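Local coordinates for protein CCR4-not transcription complex subunit 1 (PDB 6H3Z) that probably serves as a core subunit and molecular adaptor of the CCR4-NOT complex in mRNA deadenylation, represented here by one MIF4G-like domain of the longer protein, at residues A[46-51]-A[100-105]; A[85-90]-A[109-114]. One frame throughout, in Å; residues are numbered along the deposited sequence.

Contact 1. Residues A[46-51]-A[100-105]; sequences ATEEHF and TLLLES. With NA (sodium ion), chain C.
Glu-104 meets His-50 and Phe-51 because its CG lies anti to its own carbonyl carbon (chi1 -70°) and the chain then runs out extended, carrying the carboxylate from the second turn of helix 100-116 to the loop that follows helix 22-45. His-50 turns its ring to the same carboxylate with CG likewise beside the backbone N (chi1 -57°). The two oxygens divide the work. His-50 ND1 donates to Glu-104 OE2 at 2.8 Å, with the acceptor near the ring plane and met on its syn side. Phe-51 N donates to Glu-104 OE1 at 2.9 Å, this time on the anti side, and both donors stand somewhat out of the carboxylate plane. Imidazole and carboxylate planes are tilted by 31°. A turn earlier, Thr-100 OG1 donates to Glu-49 O at 2.7 Å and lies over one face of the His-50 ring. Leu-101 packs against the loop backbone: its CD1 rests 3.4 Å from His-50 O, while its CD2 reaches Ala-46 CB at 3.7 Å. The CB atoms of Phe-51 and Glu-104 pack against each other, and the Phe-51 ring continues to helix 59-75 and to the ring of His-108. At the start of the loop, just past helix 22-45, Ala-46 O binds the sodium ion at 2.5 Å, an ion that Ala-43 O also binds. Replacing Glu-104 by an alanine removes both acceptor oxygens and would probably leave His-50 ND1 and Phe-51 N without their mates and the imidazole freer to turn. Thus a loop is fastened to a helix start in this MIF4G-like domain by a His-carboxylate hydrogen bond and a main-chain N-H on one carboxylate, whose charge would be expected to favour a protonated His-50.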
loop_
_atom_site.group_PDB
_atom_site.type_symbol
_atom_site.label_atom_id
_atom_site.label_comp_id
_atom_site.label_asym_id
_atom_site.label_seq_id
_atom_site.Cartn_x
_atom_site.Cartn_y
_atom_site.Cartn_z
ATOM N N ALA A 46 2.134 -19.983 -1.002
ATOM C CA ALA A 46 0.708 -20.244 -1.198
ATOM C C ALA A 46 0.225 -19.940 -2.609
ATOM O O ALA A 46 0.603 -18.919 -3.198
ATOM C CB ALA A 46 -0.122 -19.473 -0.181
ATOM N N THR A 47 -0.598 -20.859 -3.150
ATOM C CA THR A 47 -1.217 -20.794 -4.478
ATOM C C THR A 47 -2.201 -19.613 -4.616
ATOM O O THR A 47 -2.183 -18.922 -5.642
ATOM C CB THR A 47 -1.859 -22.137 -4.824
ATOM O OG1 THR A 47 -2.432 -22.706 -3.641
ATOM C CG2 THR A 47 -0.868 -23.105 -5.414
ATOM N N GLU A 48 -3.033 -19.374 -3.574
ATOM C CA GLU A 48 -4.039 -18.305 -3.512
ATOM C C GLU A 48 -3.386 -16.950 -3.794
ATOM O O GLU A 48 -2.295 -16.683 -3.293
ATOM C CB GLU A 48 -4.744 -18.290 -2.140
ATOM C CG GLU A 48 -5.518 -19.561 -1.786
ATOM C CD GLU A 48 -4.759 -20.760 -1.223
ATOM O OE1 GLU A 48 -3.511 -20.701 -1.129
ATOM O OE2 GLU A 48 -5.420 -21.773 -0.896
ATOM N N GLU A 49 -4.013 -16.132 -4.648
ATOM C CA GLU A 49 -3.482 -14.819 -5.027
ATOM C C GLU A 49 -4.112 -13.693 -4.209
ATOM O O GLU A 49 -3.603 -12.568 -4.207
ATOM C CB GLU A 49 -3.685 -14.554 -6.531
ATOM C CG GLU A 49 -2.795 -15.385 -7.440
ATOM C CD GLU A 49 -3.322 -15.496 -8.855
ATOM O OE1 GLU A 49 -3.977 -16.519 -9.168
ATOM O OE2 GLU A 49 -3.102 -14.546 -9.642
ATOM N N HIS A 50 -5.240 -13.988 -3.538
ATOM C CA HIS A 50 -5.983 -12.997 -2.761
ATOM C C HIS A 50 -6.305 -13.475 -1.352
ATOM O O HIS A 50 -6.488 -14.670 -1.129
ATOM C CB HIS A 50 -7.235 -12.545 -3.534
ATOM C CG HIS A 50 -6.879 -11.997 -4.883
ATOM N ND1 HIS A 50 -6.467 -10.680 -5.040
ATOM C CD2 HIS A 50 -6.759 -12.638 -6.071
ATOM C CE1 HIS A 50 -6.164 -10.550 -6.322
ATOM N NE2 HIS A 50 -6.318 -11.705 -6.983
ATOM N N PHE A 51 -6.313 -12.541 -0.396
ATOM C CA PHE A 51 -6.572 -12.816 1.011
ATOM C C PHE A 51 -8.000 -13.357 1.278
ATOM O O PHE A 51 -8.187 -14.146 2.210
ATOM C CB PHE A 51 -6.253 -11.570 1.834
ATOM C CG PHE A 51 -6.539 -11.684 3.303
ATOM C CD1 PHE A 51 -5.658 -12.336 4.149
ATOM C CD2 PHE A 51 -7.685 -11.120 3.845
ATOM C CE1 PHE A 51 -5.942 -12.463 5.503
ATOM C CE2 PHE A 51 -7.946 -11.211 5.201
ATOM C CZ PHE A 51 -7.088 -11.898 6.021
ATOM N N THR A 100 0.186 -10.086 -4.533
ATOM C CA THR A 100 -1.141 -9.599 -4.128
ATOM C C THR A 100 -1.606 -10.236 -2.834
ATOM O O THR A 100 -2.167 -9.532 -2.001
ATOM C CB THR A 100 -2.181 -9.743 -5.241
ATOM O OG1 THR A 100 -2.072 -11.025 -5.854
ATOM C CG2 THR A 100 -2.034 -8.704 -6.284
ATOM N N LEU A 101 -1.299 -11.537 -2.626
ATOM C CA LEU A 101 -1.653 -12.239 -1.396
ATOM C C LEU A 101 -0.917 -11.603 -0.217
ATOM O O LEU A 101 -1.567 -11.256 0.764
ATOM C CB LEU A 101 -1.386 -13.759 -1.507
ATOM C CG LEU A 101 -1.791 -14.622 -0.302
ATOM C CD1 LEU A 101 -3.283 -14.661 -0.111
ATOM C CD2 LEU A 101 -1.275 -16.006 -0.445
ATOM N N LEU A 102 0.412 -11.378 -0.350
ATOM C CA LEU A 102 1.213 -10.710 0.676
ATOM C C LEU A 102 0.771 -9.246 0.929
ATOM O O LEU A 102 0.637 -8.862 2.093
ATOM C CB LEU A 102 2.697 -10.771 0.330
ATOM C CG LEU A 102 3.671 -10.184 1.336
ATOM C CD1 LEU A 102 3.427 -10.739 2.743
ATOM C CD2 LEU A 102 5.092 -10.441 0.898
ATOM N N LEU A 103 0.566 -8.436 -0.133
ATOM C CA LEU A 103 0.126 -7.046 0.013
ATOM C C LEU A 103 -1.223 -6.982 0.756
ATOM O O LEU A 103 -1.348 -6.234 1.730
ATOM C CB LEU A 103 0.019 -6.348 -1.348
ATOM C CG LEU A 103 1.314 -6.127 -2.097
ATOM C CD1 LEU A 103 1.064 -6.087 -3.581
ATOM C CD2 LEU A 103 2.012 -4.889 -1.621
ATOM N N GLU A 104 -2.193 -7.819 0.341
ATOM C CA GLU A 104 -3.500 -7.890 0.972
ATOM C C GLU A 104 -3.424 -8.326 2.438
ATOM O O GLU A 104 -4.106 -7.733 3.273
ATOM C CB GLU A 104 -4.429 -8.785 0.165
ATOM C CG GLU A 104 -4.802 -8.146 -1.157
ATOM C CD GLU A 104 -5.621 -8.990 -2.114
ATOM O OE1 GLU A 104 -6.292 -9.948 -1.661
ATOM O OE2 GLU A 104 -5.644 -8.638 -3.316
ATOM N N SER A 105 -2.566 -9.330 2.751
ATOM C CA SER A 105 -2.348 -9.856 4.104
ATOM C C SER A 105 -1.738 -8.800 5.006
ATOM O O SER A 105 -2.223 -8.598 6.116
ATOM C CB SER A 105 -1.458 -11.093 4.065
ATOM O OG SER A 105 -2.086 -12.128 3.322
HETATM NA NA NA C . 0.686 -16.440 -3.708
#

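Contact 2. Residues A[85-90]-A[109-114]; sequences ALQQIS and VLETIR
Helices 80-93 and 100-116 form an antiparallel helical hairpin inside the Cnot1 ARM-repeat region of this MIF4G-like domain, and residues 85-90 and 109-114 are the buried, largely apolar seam between them. The axes of these two short segments approach to 9.9 Å, at 157° between their N-to-C directions, with no hydrogen bond from one segment to the other. Leu-86 and Ile-113 run alongside each other, pointing opposite ways, which brings Leu-86 CG to 3.6 Å from Ile-113 CG2. The CD2 branch of Leu-86 goes further, to the aliphatic CG of Arg-114 and to the Leu-110 backbone. One turn on, Ile-89 has CG2 anti to the backbone N and CG1 beside it (chi1 -65°), which sends its two branches to different partners: CG2 packs on Leu-110 CD1 at 3.7 Å, whereas CD1 lies against Val-109 CG1 and Ile-113 CD1. Helix 118-129 flanks the Leu-86 side, and helix 59-75 receives Ala-85, Val-109 and Ile-113. The charged end of Arg-114 is drawn off the seam, its NH1 bridging to Glu-111 OE2 at 2.8 Å and to Asp-150. Ser-90 OG is occupied within its own helix, donating to Leu-86 O at 2.7 Å, and its oxygen sits 3.5 Å from the Leu-110 CD1 methyl.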
loop_
_atom_site.group_PDB
_atom_site.type_symbol
_atom_site.label_atom_id
_atom_site.label_comp_id
_atom_site.label_asym_id
_atom_site.label_seq_id
_atom_site.Cartn_x
_atom_site.Cartn_y
_atom_site.Cartn_z
ATOM N N ALA A 85 4.930 -3.075 15.594
ATOM C CA ALA A 85 4.383 -3.988 14.590
ATOM C C ALA A 85 3.929 -3.204 13.359
ATOM O O ALA A 85 4.267 -3.592 12.242
ATOM C CB ALA A 85 3.233 -4.784 15.175
ATOM N N LEU A 86 3.249 -2.049 13.579
ATOM C CA LEU A 86 2.785 -1.148 12.526
ATOM C C LEU A 86 3.969 -0.521 11.771
ATOM O O LEU A 86 3.909 -0.416 10.542
ATOM C CB LEU A 86 1.843 -0.061 13.071
ATOM C CG LEU A 86 0.495 -0.528 13.596
ATOM C CD1 LEU A 86 -0.066 0.451 14.548
ATOM C CD2 LEU A 86 -0.489 -0.758 12.498
ATOM N N GLN A 87 5.057 -0.158 12.479
ATOM C CA GLN A 87 6.256 0.386 11.824
ATOM C C GLN A 87 6.846 -0.647 10.859
ATOM O O GLN A 87 7.131 -0.319 9.711
ATOM C CB GLN A 87 7.315 0.799 12.852
ATOM C CG GLN A 87 7.055 2.146 13.493
ATOM C CD GLN A 87 7.959 2.404 14.674
ATOM O OE1 GLN A 87 8.830 1.592 15.036
ATOM N NE2 GLN A 87 7.769 3.555 15.305
ATOM N N GLN A 88 6.966 -1.907 11.324
ATOM C CA GLN A 88 7.512 -3.016 10.547
ATOM C C GLN A 88 6.673 -3.344 9.322
ATOM O O GLN A 88 7.235 -3.444 8.232
ATOM C CB GLN A 88 7.728 -4.253 11.431
ATOM C CG GLN A 88 8.611 -4.035 12.653
ATOM C CD GLN A 88 9.940 -3.391 12.345
ATOM O OE1 GLN A 88 10.126 -2.166 12.497
ATOM N NE2 GLN A 88 10.892 -4.201 11.955
ATOM N N ILE A 89 5.337 -3.465 9.484
ATOM C CA ILE A 89 4.392 -3.755 8.392
ATOM C C ILE A 89 4.478 -2.665 7.322
ATOM O O ILE A 89 4.606 -2.977 6.134
ATOM C CB ILE A 89 2.931 -3.999 8.912
ATOM C CG1 ILE A 89 2.883 -5.278 9.782
ATOM C CG2 ILE A 89 1.917 -4.102 7.746
ATOM C CD1 ILE A 89 1.916 -5.249 10.899
ATOM N N SER A 90 4.455 -1.387 7.766
ATOM C CA SER A 90 4.566 -0.204 6.917
ATOM C C SER A 90 5.883 -0.265 6.139
ATOM O O SER A 90 5.862 -0.219 4.905
ATOM C CB SER A 90 4.497 1.061 7.764
ATOM O OG SER A 90 3.263 1.120 8.454
ATOM N N VAL A 109 -3.448 -6.981 8.247
ATOM C CA VAL A 109 -2.863 -7.013 9.581
ATOM C C VAL A 109 -2.713 -5.589 10.104
ATOM O O VAL A 109 -3.076 -5.333 11.249
ATOM C CB VAL A 109 -1.542 -7.837 9.619
ATOM C CG1 VAL A 109 -0.865 -7.729 10.970
ATOM C CG2 VAL A 109 -1.790 -9.301 9.278
ATOM N N LEU A 110 -2.250 -4.662 9.243
ATOM C CA LEU A 110 -2.040 -3.246 9.564
ATOM C C LEU A 110 -3.336 -2.606 10.024
ATOM O O LEU A 110 -3.374 -2.039 11.110
ATOM C CB LEU A 110 -1.455 -2.490 8.359
ATOM C CG LEU A 110 -1.069 -1.034 8.590
ATOM C CD1 LEU A 110 0.405 -0.901 8.917
ATOM C CD2 LEU A 110 -1.326 -0.234 7.365
ATOM N N GLU A 111 -4.402 -2.753 9.239
ATOM C CA GLU A 111 -5.710 -2.186 9.559
ATOM C C GLU A 111 -6.323 -2.712 10.881
ATOM O O GLU A 111 -7.024 -1.962 11.561
ATOM C CB GLU A 111 -6.682 -2.357 8.385
ATOM C CG GLU A 111 -6.397 -1.451 7.199
ATOM C CD GLU A 111 -6.314 0.033 7.505
ATOM O OE1 GLU A 111 -7.367 0.677 7.725
ATOM O OE2 GLU A 111 -5.174 0.548 7.527
ATOM N N THR A 112 -6.030 -3.970 11.245
ATOM C CA THR A 112 -6.482 -4.622 12.468
ATOM C C THR A 112 -5.754 -4.034 13.682
ATOM O O THR A 112 -6.402 -3.670 14.665
ATOM C CB THR A 112 -6.250 -6.141 12.347
ATOM O OG1 THR A 112 -6.900 -6.614 11.168
ATOM C CG2 THR A 112 -6.737 -6.931 13.567
ATOM N N ILE A 113 -4.413 -3.948 13.607
ATOM C CA ILE A 113 -3.560 -3.415 14.672
ATOM C C ILE A 113 -3.860 -1.910 14.885
ATOM O O ILE A 113 -3.865 -1.464 16.031
ATOM C CB ILE A 113 -2.056 -3.762 14.443
ATOM C CG1 ILE A 113 -1.869 -5.298 14.457
ATOM C CG2 ILE A 113 -1.155 -3.128 15.499
ATOM C CD1 ILE A 113 -0.540 -5.814 13.999
ATOM N N ARG A 114 -4.209 -1.161 13.813
ATOM C CA ARG A 114 -4.582 0.250 13.926
ATOM C C ARG A 114 -5.873 0.379 14.752
ATOM O O ARG A 114 -6.011 1.310 15.548
ATOM C CB ARG A 114 -4.817 0.840 12.546
ATOM C CG ARG A 114 -3.572 1.108 11.755
ATOM C CD ARG A 114 -3.972 1.648 10.405
ATOM N NE ARG A 114 -4.251 3.082 10.475
ATOM C CZ ARG A 114 -4.717 3.806 9.471
ATOM N NH1 ARG A 114 -5.005 3.235 8.311
ATOM N NH2 ARG A 114 -4.912 5.110 9.621
#

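Helix 100-116 is the element common to both contacts, and their centres lie about 17 Å apart. Its first turns hold the loop of contact 1; its later turns form the seam of contact 2. Along the chain the order is 46-51, 85-90, 100-105, 109-114, so the segments alternate and the two closures cross. Contact 1 joins the helix to the connection between helices 22-45 and 59-75, and contact 2 joins it to the neighbouring helix 80-93. As a worked example of how an all-helical domain coheres, one helix therefore combines polar fastening of a loop at its start with apolar packing further along, tying elements distant and adjacent in sequence into one domain.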